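Beta-N-acetylhexosaminidase (Thermotoga neapolitana, PDB 5BZA) probably hydrolyses terminal non-reducing N-acetyl-D-hexosamine residues from N-acetyl-beta-D-hexosaminides, as a member of glycosyl hydrolase family 3. Local coordinates at residues Phe256-Ala268 / Ser287-Lys301. Residues are numbered along the deposited sequence; the frame is centred on the assembly and turned at random.
Sequences FSVEEAVRFFIEA and SLKKLIEDGSIERGK
With CG of Glu259 anti to its own N (chi1 -172°) and the chain of Lys290 extended to its end, carboxylate and ammonium meet in a salt bridge, OE2 lying 2.7 Å from Lys290 NZ. The long, flexible lysine suits this exposed side of the helix, where its charge can stay near solvent. On the way to that bridge, CG of Glu259 rests on the isobutyl end of Leu291, 3.5 Å from CD2, while OE1 takes part in a long, weaker pairing with Arg263 NH2. Cutting Glu259 back to an alanine is likely to leave Lys290 without its mate across the contact and open a gap over CD2 of Leu291. Beneath the charges lie buried aliphatic side chains with no polar atom to satisfy, whose branching supplies interlocking methyls: Val262 CG1 meets Leu288 CD1 at 3.6 Å, the two crossing at about a right angle, and Ile266 CG2 meets Ile297 CG2 at 3.9 Å. Outside the TIM barrel, helix 258-268 thus packs on helix 281-293, which follows it after barrel strand 273-275, and on the turn into helix 299-314; the axes of 258-268 and 287-293 approach to 9.5 Å at 62°. Val262 also touches Ile273 of that strand. At the other end Glu267, bent at chi2, turns its carboxylate to the start of helix 299-314. Its OE2 accepts from Glu298 N (2.7 Å) on the syn side, tilted 27° out of the carboxylate plane, so an acidic residue suits a backbone N-H at the N-cap position.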
ATOM      1  N   PHE B 256     -37.085 -13.341  -2.110  1.00 18.18           N
ATOM      2  CA  PHE B 256     -36.920 -14.750  -2.347  1.00 16.31           C
ATOM      3  C   PHE B 256     -36.413 -15.408  -1.084  1.00 17.55           C
ATOM      4  O   PHE B 256     -35.787 -14.767  -0.242  1.00 17.75           O
ATOM      5  CB  PHE B 256     -35.971 -14.992  -3.536  1.00 17.40           C
ATOM      6  CG  PHE B 256     -36.448 -14.358  -4.829  1.00 17.64           C
ATOM      7  CD1 PHE B 256     -36.189 -13.022  -5.100  1.00 17.04           C
ATOM      8  CD2 PHE B 256     -37.241 -15.072  -5.723  1.00 20.54           C
ATOM      9  CE1 PHE B 256     -36.668 -12.415  -6.250  1.00 16.06           C
ATOM     10  CE2 PHE B 256     -37.732 -14.473  -6.875  1.00 19.69           C
ATOM     11  CZ  PHE B 256     -37.440 -13.150  -7.140  1.00 19.16           C
ATOM     12  N   SER B 257     -36.694 -16.691  -0.942  1.00 19.00           N
ATOM     13  CA  SER B 257     -36.169 -17.426   0.181  1.00 18.28           C
ATOM     14  C   SER B 257     -34.757 -17.835  -0.187  1.00 21.04           C
ATOM     15  O   SER B 257     -34.411 -17.849  -1.389  1.00 23.00           O
ATOM     16  CB  SER B 257     -37.028 -18.655   0.484  1.00 21.93           C
ATOM     17  OG  SER B 257     -36.825 -19.687  -0.481  1.00 23.49           O
ATOM     18  N   VAL B 258     -33.944 -18.143   0.828  1.00 19.38           N
ATOM     19  CA  VAL B 258     -32.603 -18.665   0.609  1.00 17.44           C
ATOM     20  C   VAL B 258     -32.690 -19.859  -0.340  1.00 22.86           C
ATOM     21  O   VAL B 258     -31.919 -19.987  -1.306  1.00 20.76           O
ATOM     22  CB  VAL B 258     -31.900 -19.145   1.939  1.00 16.12           C
ATOM     23  CG1 VAL B 258     -30.647 -19.949   1.611  1.00 18.11           C
ATOM     24  CG2 VAL B 258     -31.562 -17.970   2.873  1.00 12.83           C
ATOM     25  N   GLU B 259     -33.654 -20.728  -0.062  1.00 22.11           N
ATOM     26  CA  GLU B 259     -33.810 -21.950  -0.832  1.00 24.33           C
ATOM     27  C   GLU B 259     -34.126 -21.562  -2.306  1.00 24.42           C
ATOM     28  O   GLU B 259     -33.594 -22.159  -3.260  1.00 26.35           O
ATOM     29  CB  GLU B 259     -34.926 -22.804  -0.216  1.00 27.63           C
ATOM     30  CG  GLU B 259     -35.075 -24.204  -0.794  1.00 33.42           C
ATOM     31  CD  GLU B 259     -36.489 -24.775  -0.625  1.00 46.54           C
ATOM     32  OE1 GLU B 259     -37.475 -24.078  -1.018  1.00 46.19           O
ATOM     33  OE2 GLU B 259     -36.609 -25.887  -0.040  1.00 50.10           O
ATOM     34  N   GLU B 260     -34.957 -20.534  -2.483  1.00 22.64           N
ATOM     35  CA  GLU B 260     -35.318 -20.054  -3.823  1.00 23.09           C
ATOM     36  C   GLU B 260     -34.081 -19.442  -4.531  1.00 22.95           C
ATOM     37  O   GLU B 260     -33.785 -19.755  -5.697  1.00 19.14           O
ATOM     38  CB  GLU B 260     -36.469 -19.033  -3.738  1.00 23.65           C
ATOM     39  CG  GLU B 260     -37.895 -19.612  -3.513  1.00 21.72           C
ATOM     40  CD  GLU B 260     -38.905 -18.504  -3.163  1.00 24.16           C
ATOM     41  OE1 GLU B 260     -38.431 -17.449  -2.688  1.00 22.01           O
ATOM     42  OE2 GLU B 260     -40.150 -18.649  -3.351  1.00 24.43           O
ATOM     43  N   ALA B 261     -33.360 -18.572  -3.824  1.00 21.91           N
ATOM     44  CA  ALA B 261     -32.139 -17.959  -4.370  1.00 18.74           C
ATOM     45  C   ALA B 261     -31.145 -19.010  -4.855  1.00 19.24           C
ATOM     46  O   ALA B 261     -30.633 -18.943  -5.984  1.00 17.02           O
ATOM     47  CB  ALA B 261     -31.493 -17.065  -3.334  1.00 13.63           C
ATOM     48  N   VAL B 262     -30.887 -20.000  -4.008  1.00 15.39           N
ATOM     49  CA  VAL B 262     -29.971 -21.073  -4.370  1.00 18.06           C
ATOM     50  C   VAL B 262     -30.451 -21.870  -5.586  1.00 20.36           C
ATOM     51  O   VAL B 262     -29.664 -22.073  -6.554  1.00 18.44           O
ATOM     52  CB  VAL B 262     -29.721 -21.989  -3.173  1.00 18.65           C
ATOM     53  CG1 VAL B 262     -28.915 -23.210  -3.578  1.00 15.17           C
ATOM     54  CG2 VAL B 262     -28.968 -21.191  -2.098  1.00 18.29           C
ATOM     55  N   ARG B 263     -31.720 -22.318  -5.531  1.00 22.24           N
ATOM     56  CA  ARG B 263     -32.320 -23.125  -6.604  1.00 23.00           C
ATOM     57  C   ARG B 263     -32.292 -22.366  -7.914  1.00 20.86           C
ATOM     58  O   ARG B 263     -31.810 -22.864  -8.923  1.00 20.63           O
ATOM     59  CB  ARG B 263     -33.790 -23.495  -6.324  1.00 32.00           C
ATOM     60  CG  ARG B 263     -34.327 -24.575  -7.309  1.00 28.37           C
ATOM     61  CD  ARG B 263     -35.869 -24.769  -7.302  1.00 35.25           C
ATOM     62  NE  ARG B 263     -36.469 -24.440  -6.012  1.00 42.06           N
ATOM     63  CZ  ARG B 263     -37.143 -23.314  -5.765  1.00 41.87           C
ATOM     64  NH1 ARG B 263     -37.356 -22.405  -6.737  1.00 30.48           N
ATOM     65  NH2 ARG B 263     -37.627 -23.107  -4.542  1.00 39.53           N
ATOM     66  N   PHE B 264     -32.847 -21.161  -7.895  1.00 17.69           N
ATOM     67  CA  PHE B 264     -32.959 -20.395  -9.125  1.00 21.18           C
ATOM     68  C   PHE B 264     -31.551 -20.132  -9.691  1.00 19.45           C
ATOM     69  O   PHE B 264     -31.308 -20.372 -10.872  1.00 15.85           O
ATOM     70  CB  PHE B 264     -33.699 -19.076  -8.901  1.00 14.87           C
ATOM     71  CG  PHE B 264     -35.212 -19.202  -8.860  1.00 21.80           C
ATOM     72  CD1 PHE B 264     -35.871 -20.063  -9.718  1.00 20.10           C
ATOM     73  CD2 PHE B 264     -35.967 -18.447  -7.945  1.00 19.34           C
ATOM     74  CE1 PHE B 264     -37.268 -20.164  -9.689  1.00 20.22           C
ATOM     75  CE2 PHE B 264     -37.347 -18.548  -7.889  1.00 20.05           C
ATOM     76  CZ  PHE B 264     -38.015 -19.405  -8.779  1.00 18.61           C
ATOM     77  N   PHE B 265     -30.628 -19.654  -8.851  1.00 15.53           N
ATOM     78  CA  PHE B 265     -29.310 -19.305  -9.366  1.00 15.28           C
ATOM     79  C   PHE B 265     -28.622 -20.509 -10.015  1.00 15.06           C
ATOM     80  O   PHE B 265     -28.107 -20.412 -11.132  1.00 13.62           O
ATOM     81  CB  PHE B 265     -28.441 -18.731  -8.250  1.00 13.93           C
ATOM     82  CG  PHE B 265     -27.013 -18.493  -8.652  1.00 13.46           C
ATOM     83  CD1 PHE B 265     -26.655 -17.376  -9.396  1.00  9.30           C
ATOM     84  CD2 PHE B 265     -26.021 -19.403  -8.293  1.00 13.78           C
ATOM     85  CE1 PHE B 265     -25.317 -17.167  -9.753  1.00 12.17           C
ATOM     86  CE2 PHE B 265     -24.682 -19.188  -8.648  1.00 11.80           C
ATOM     87  CZ  PHE B 265     -24.333 -18.073  -9.372  1.00 11.26           C
ATOM     88  N   ILE B 266     -28.616 -21.649  -9.344  1.00 15.60           N
ATOM     89  CA  ILE B 266     -27.871 -22.774  -9.908  1.00 17.31           C
ATOM     90  C   ILE B 266     -28.585 -23.371 -11.125  1.00 17.44           C
ATOM     91  O   ILE B 266     -27.964 -23.669 -12.161  1.00 20.02           O
ATOM     92  CB  ILE B 266     -27.613 -23.842  -8.838  1.00 17.02           C
ATOM     93  CG1 ILE B 266     -26.648 -23.275  -7.785  1.00 19.24           C
ATOM     94  CG2 ILE B 266     -26.955 -25.073  -9.458  1.00 15.89           C
ATOM     95  CD1 ILE B 266     -25.271 -22.902  -8.345  1.00 15.89           C
ATOM     96  N   GLU B 267     -29.901 -23.501 -11.014  1.00 18.36           N
ATOM     97  CA  GLU B 267     -30.698 -23.980 -12.135  1.00 20.56           C
ATOM     98  C   GLU B 267     -30.597 -23.009 -13.322  1.00 22.74           C
ATOM     99  O   GLU B 267     -30.828 -23.415 -14.470  1.00 25.22           O
ATOM    100  CB  GLU B 267     -32.140 -24.208 -11.698  1.00 21.88           C
ATOM    101  CG  GLU B 267     -32.289 -25.515 -10.924  1.00 22.57           C
ATOM    102  CD  GLU B 267     -31.956 -26.738 -11.790  1.00 28.27           C
ATOM    103  OE1 GLU B 267     -32.516 -26.851 -12.904  1.00 32.29           O
ATOM    104  OE2 GLU B 267     -31.128 -27.578 -11.378  1.00 28.78           O
ATOM    105  N   ALA B 268     -30.329 -21.728 -13.027  1.00 17.79           N
ATOM    106  CA  ALA B 268     -30.179 -20.676 -14.040  1.00 16.02           C
ATOM    107  C   ALA B 268     -28.876 -20.768 -14.811  1.00 15.56           C
ATOM    108  O   ALA B 268     -28.722 -20.157 -15.870  1.00 17.59           O
ATOM    109  CB  ALA B 268     -30.325 -19.304 -13.428  1.00 16.04           C
ATOM    110  N   SER B 287     -28.870 -25.629   2.539  1.00 20.40           N
ATOM    111  CA  SER B 287     -29.961 -25.442   1.596  1.00 20.64           C
ATOM    112  C   SER B 287     -29.555 -26.075   0.269  1.00 23.76           C
ATOM    113  O   SER B 287     -30.339 -26.852  -0.320  1.00 25.95           O
ATOM    114  CB  SER B 287     -30.318 -23.976   1.439  1.00 21.30           C
ATOM    115  OG  SER B 287     -31.430 -23.869   0.589  1.00 26.77           O
ATOM    116  N   LEU B 288     -28.315 -25.821  -0.162  1.00 18.10           N
ATOM    117  CA  LEU B 288     -27.895 -26.346  -1.447  1.00 18.23           C
ATOM    118  C   LEU B 288     -28.054 -27.848  -1.405  1.00 22.88           C
ATOM    119  O   LEU B 288     -28.689 -28.449  -2.294  1.00 25.48           O
ATOM    120  CB  LEU B 288     -26.459 -25.977  -1.764  1.00 19.27           C
ATOM    121  CG  LEU B 288     -25.938 -26.589  -3.067  1.00 25.40           C
ATOM    122  CD1 LEU B 288     -26.795 -26.084  -4.212  1.00 17.92           C
ATOM    123  CD2 LEU B 288     -24.458 -26.193  -3.273  1.00 21.02           C
ATOM    124  N   LYS B 289     -27.567 -28.445  -0.326  1.00 22.45           N
ATOM    125  CA  LYS B 289     -27.572 -29.896  -0.230  1.00 28.00           C
ATOM    126  C   LYS B 289     -28.989 -30.442  -0.280  1.00 28.01           C
ATOM    127  O   LYS B 289     -29.252 -31.418  -0.973  1.00 29.09           O
ATOM    128  CB  LYS B 289     -26.896 -30.356   1.038  1.00 30.30           C
ATOM    129  CG  LYS B 289     -25.406 -30.473   0.905  1.00 36.14           C
ATOM    130  CD  LYS B 289     -24.827 -30.850   2.236  1.00 41.13           C
ATOM    131  CE  LYS B 289     -25.462 -32.112   2.750  1.00 49.50           C
ATOM    132  NZ  LYS B 289     -24.580 -33.275   2.473  1.00 61.88           N
ATOM    133  N   LYS B 290     -29.907 -29.773   0.411  1.00 25.71           N
ATOM    134  CA  LYS B 290     -31.275 -30.235   0.427  1.00 29.65           C
ATOM    135  C   LYS B 290     -31.782 -30.283  -1.011  1.00 32.05           C
ATOM    136  O   LYS B 290     -32.323 -31.306  -1.441  1.00 32.24           O
ATOM    137  CB  LYS B 290     -32.160 -29.317   1.266  1.00 31.91           C
ATOM    138  CG  LYS B 290     -33.637 -29.713   1.236  1.00 40.73           C
ATOM    139  CD  LYS B 290     -34.502 -28.650   1.931  1.00 46.01           C
ATOM    140  CE  LYS B 290     -35.975 -28.713   1.510  1.00 45.51           C
ATOM    141  NZ  LYS B 290     -36.765 -27.580   2.115  1.00 46.10           N
ATOM    142  N   LEU B 291     -31.561 -29.189  -1.748  1.00 28.58           N
ATOM    143  CA  LEU B 291     -32.103 -29.032  -3.093  1.00 27.78           C
ATOM    144  C   LEU B 291     -31.436 -30.005  -4.033  1.00 26.56           C
ATOM    145  O   LEU B 291     -31.979 -30.336  -5.082  1.00 29.09           O
ATOM    146  CB  LEU B 291     -31.925 -27.592  -3.581  1.00 25.42           C
ATOM    147  CG  LEU B 291     -32.642 -26.571  -2.700  1.00 28.62           C
ATOM    148  CD1 LEU B 291     -32.511 -25.129  -3.183  1.00 22.53           C
ATOM    149  CD2 LEU B 291     -34.109 -26.971  -2.663  1.00 38.79           C
ATOM    150  N   ILE B 292     -30.288 -30.526  -3.635  1.00 28.17           N
ATOM    151  CA  ILE B 292     -29.627 -31.492  -4.492  1.00 30.68           C
ATOM    152  C   ILE B 292     -30.228 -32.867  -4.199  1.00 34.90           C
ATOM    153  O   ILE B 292     -30.373 -33.686  -5.111  1.00 38.77           O
ATOM    154  CB  ILE B 292     -28.103 -31.521  -4.290  1.00 28.16           C
ATOM    155  CG1 ILE B 292     -27.455 -30.203  -4.745  1.00 26.64           C
ATOM    156  CG2 ILE B 292     -27.475 -32.656  -5.082  1.00 26.42           C
ATOM    157  CD1 ILE B 292     -25.908 -30.168  -4.568  1.00 20.75           C
ATOM    158  N   GLU B 293     -30.630 -33.112  -2.949  1.00 34.35           N
ATOM    159  CA  GLU B 293     -31.065 -34.453  -2.583  1.00 37.54           C
ATOM    160  C   GLU B 293     -32.517 -34.713  -2.946  1.00 36.61           C
ATOM    161  O   GLU B 293     -32.872 -35.845  -3.270  1.00 36.45           O
ATOM    162  CB  GLU B 293     -30.871 -34.702  -1.085  1.00 43.56           C
ATOM    163  CG  GLU B 293     -29.429 -34.770  -0.639  1.00 52.06           C
ATOM    164  CD  GLU B 293     -29.286 -34.824   0.879  1.00 70.93           C
ATOM    165  OE1 GLU B 293     -30.303 -34.634   1.593  1.00 74.72           O
ATOM    166  OE2 GLU B 293     -28.151 -35.055   1.356  1.00 81.94           O
ATOM    167  N   ASP B 294     -33.348 -33.674  -2.925  1.00 32.04           N
ATOM    168  CA  ASP B 294     -34.743 -33.819  -3.329  1.00 30.93           C
ATOM    169  C   ASP B 294     -34.892 -33.556  -4.816  1.00 30.35           C
ATOM    170  O   ASP B 294     -36.015 -33.427  -5.319  1.00 37.71           O
ATOM    171  CB  ASP B 294     -35.663 -32.862  -2.529  1.00 28.48           C
ATOM    172  CG  ASP B 294     -35.514 -31.375  -2.939  1.00 34.77           C
ATOM    173  OD1 ASP B 294     -34.930 -31.085  -4.022  1.00 32.69           O
ATOM    174  OD2 ASP B 294     -35.992 -30.478  -2.177  1.00 34.57           O
ATOM    175  N   GLY B 295     -33.766 -33.477  -5.522  1.00 30.28           N
ATOM    176  CA  GLY B 295     -33.793 -33.357  -6.968  1.00 28.67           C
ATOM    177  C   GLY B 295     -34.226 -32.004  -7.534  1.00 33.01           C
ATOM    178  O   GLY B 295     -34.378 -31.871  -8.757  1.00 36.84           O
ATOM    179  N   SER B 296     -34.448 -31.005  -6.676  1.00 30.34           N
ATOM    180  CA  SER B 296     -34.859 -29.678  -7.159  1.00 28.90           C
ATOM    181  C   SER B 296     -33.726 -28.959  -7.913  1.00 30.54           C
ATOM    182  O   SER B 296     -33.953 -27.906  -8.517  1.00 32.63           O
ATOM    183  CB  SER B 296     -35.293 -28.794  -5.992  1.00 29.93           C
ATOM    184  OG  SER B 296     -36.080 -29.516  -5.073  1.00 30.43           O
ATOM    185  N   ILE B 297     -32.521 -29.541  -7.867  1.00 29.00           N
ATOM    186  CA  ILE B 297     -31.347 -29.077  -8.592  1.00 23.38           C
ATOM    187  C   ILE B 297     -30.739 -30.260  -9.321  1.00 26.43           C
ATOM    188  O   ILE B 297     -30.445 -31.287  -8.697  1.00 30.05           O
ATOM    189  CB  ILE B 297     -30.267 -28.415  -7.632  1.00 26.45           C
ATOM    190  CG1 ILE B 297     -30.750 -27.038  -7.144  1.00 25.56           C
ATOM    191  CG2 ILE B 297     -28.893 -28.246  -8.327  1.00 21.43           C
ATOM    192  CD1 ILE B 297     -29.729 -26.271  -6.282  1.00 22.72           C
ATOM    193  N   GLU B 298     -30.592 -30.139 -10.643  1.00 25.28           N
ATOM    194  CA  GLU B 298     -29.970 -31.178 -11.463  1.00 29.68           C
ATOM    195  C   GLU B 298     -28.498 -31.393 -11.067  1.00 28.65           C
ATOM    196  O   GLU B 298     -27.736 -30.423 -10.950  1.00 27.87           O
ATOM    197  CB  GLU B 298     -30.043 -30.831 -12.956  1.00 26.75           C
ATOM    198  CG  GLU B 298     -29.703 -32.024 -13.847  1.00 33.72           C
ATOM    199  CD  GLU B 298     -29.427 -31.649 -15.294  1.00 39.01           C
ATOM    200  OE1 GLU B 298     -29.540 -30.453 -15.649  1.00 34.31           O
ATOM    201  OE2 GLU B 298     -29.071 -32.560 -16.078  1.00 47.48           O
ATOM    202  N   ARG B 299     -28.096 -32.651 -10.888  1.00 30.57           N
ATOM    203  CA  ARG B 299     -26.722 -32.968 -10.501  1.00 28.72           C
ATOM    204  C   ARG B 299     -25.729 -32.489 -11.546  1.00 31.95           C
ATOM    205  O   ARG B 299     -24.635 -32.033 -11.205  1.00 29.88           O
ATOM    206  CB  ARG B 299     -26.521 -34.475 -10.322  1.00 34.95           C
ATOM    207  CG  ARG B 299     -25.124 -34.848  -9.831  1.00 38.35           C
ATOM    208  CD  ARG B 299     -24.900 -36.357  -9.866  1.00 50.96           C
ATOM    209  NE  ARG B 299     -24.405 -36.758 -11.195  1.00 50.95           N
ATOM    210  CZ  ARG B 299     -24.276 -38.016 -11.610  1.00 58.55           C
ATOM    211  NH1 ARG B 299     -24.612 -39.026 -10.811  1.00 63.95           N
ATOM    212  NH2 ARG B 299     -23.814 -38.261 -12.828  1.00 62.80           N
ATOM    213  N   GLY B 300     -26.109 -32.623 -12.821  1.00 36.34           N
ATOM    214  CA  GLY B 300     -25.237 -32.250 -13.926  1.00 32.23           C
ATOM    215  C   GLY B 300     -24.730 -30.819 -13.809  1.00 32.93           C
ATOM    216  O   GLY B 300     -23.576 -30.518 -14.143  1.00 32.82           O
ATOM    217  N   LYS B 301     -25.596 -29.941 -13.306  1.00 27.75           N
ATOM    218  CA  LYS B 301     -25.275 -28.529 -13.183  1.00 23.76           C
ATOM    219  C   LYS B 301     -24.269 -28.286 -12.050  1.00 25.24           C
ATOM    220  O   LYS B 301     -23.289 -27.544 -12.229  1.00 25.95           O
ATOM    221  CB  LYS B 301     -26.547 -27.742 -12.948  1.00 23.92           C
ATOM    222  CG  LYS B 301     -27.384 -27.703 -14.179  1.00 25.48           C
ATOM    223  CD  LYS B 301     -28.687 -26.991 -13.940  1.00 21.55           C
ATOM    224  CE  LYS B 301     -29.588 -27.167 -15.150  1.00 22.66           C
ATOM    225  NZ  LYS B 301     -30.962 -27.137 -14.660  1.00 26.69           N
TER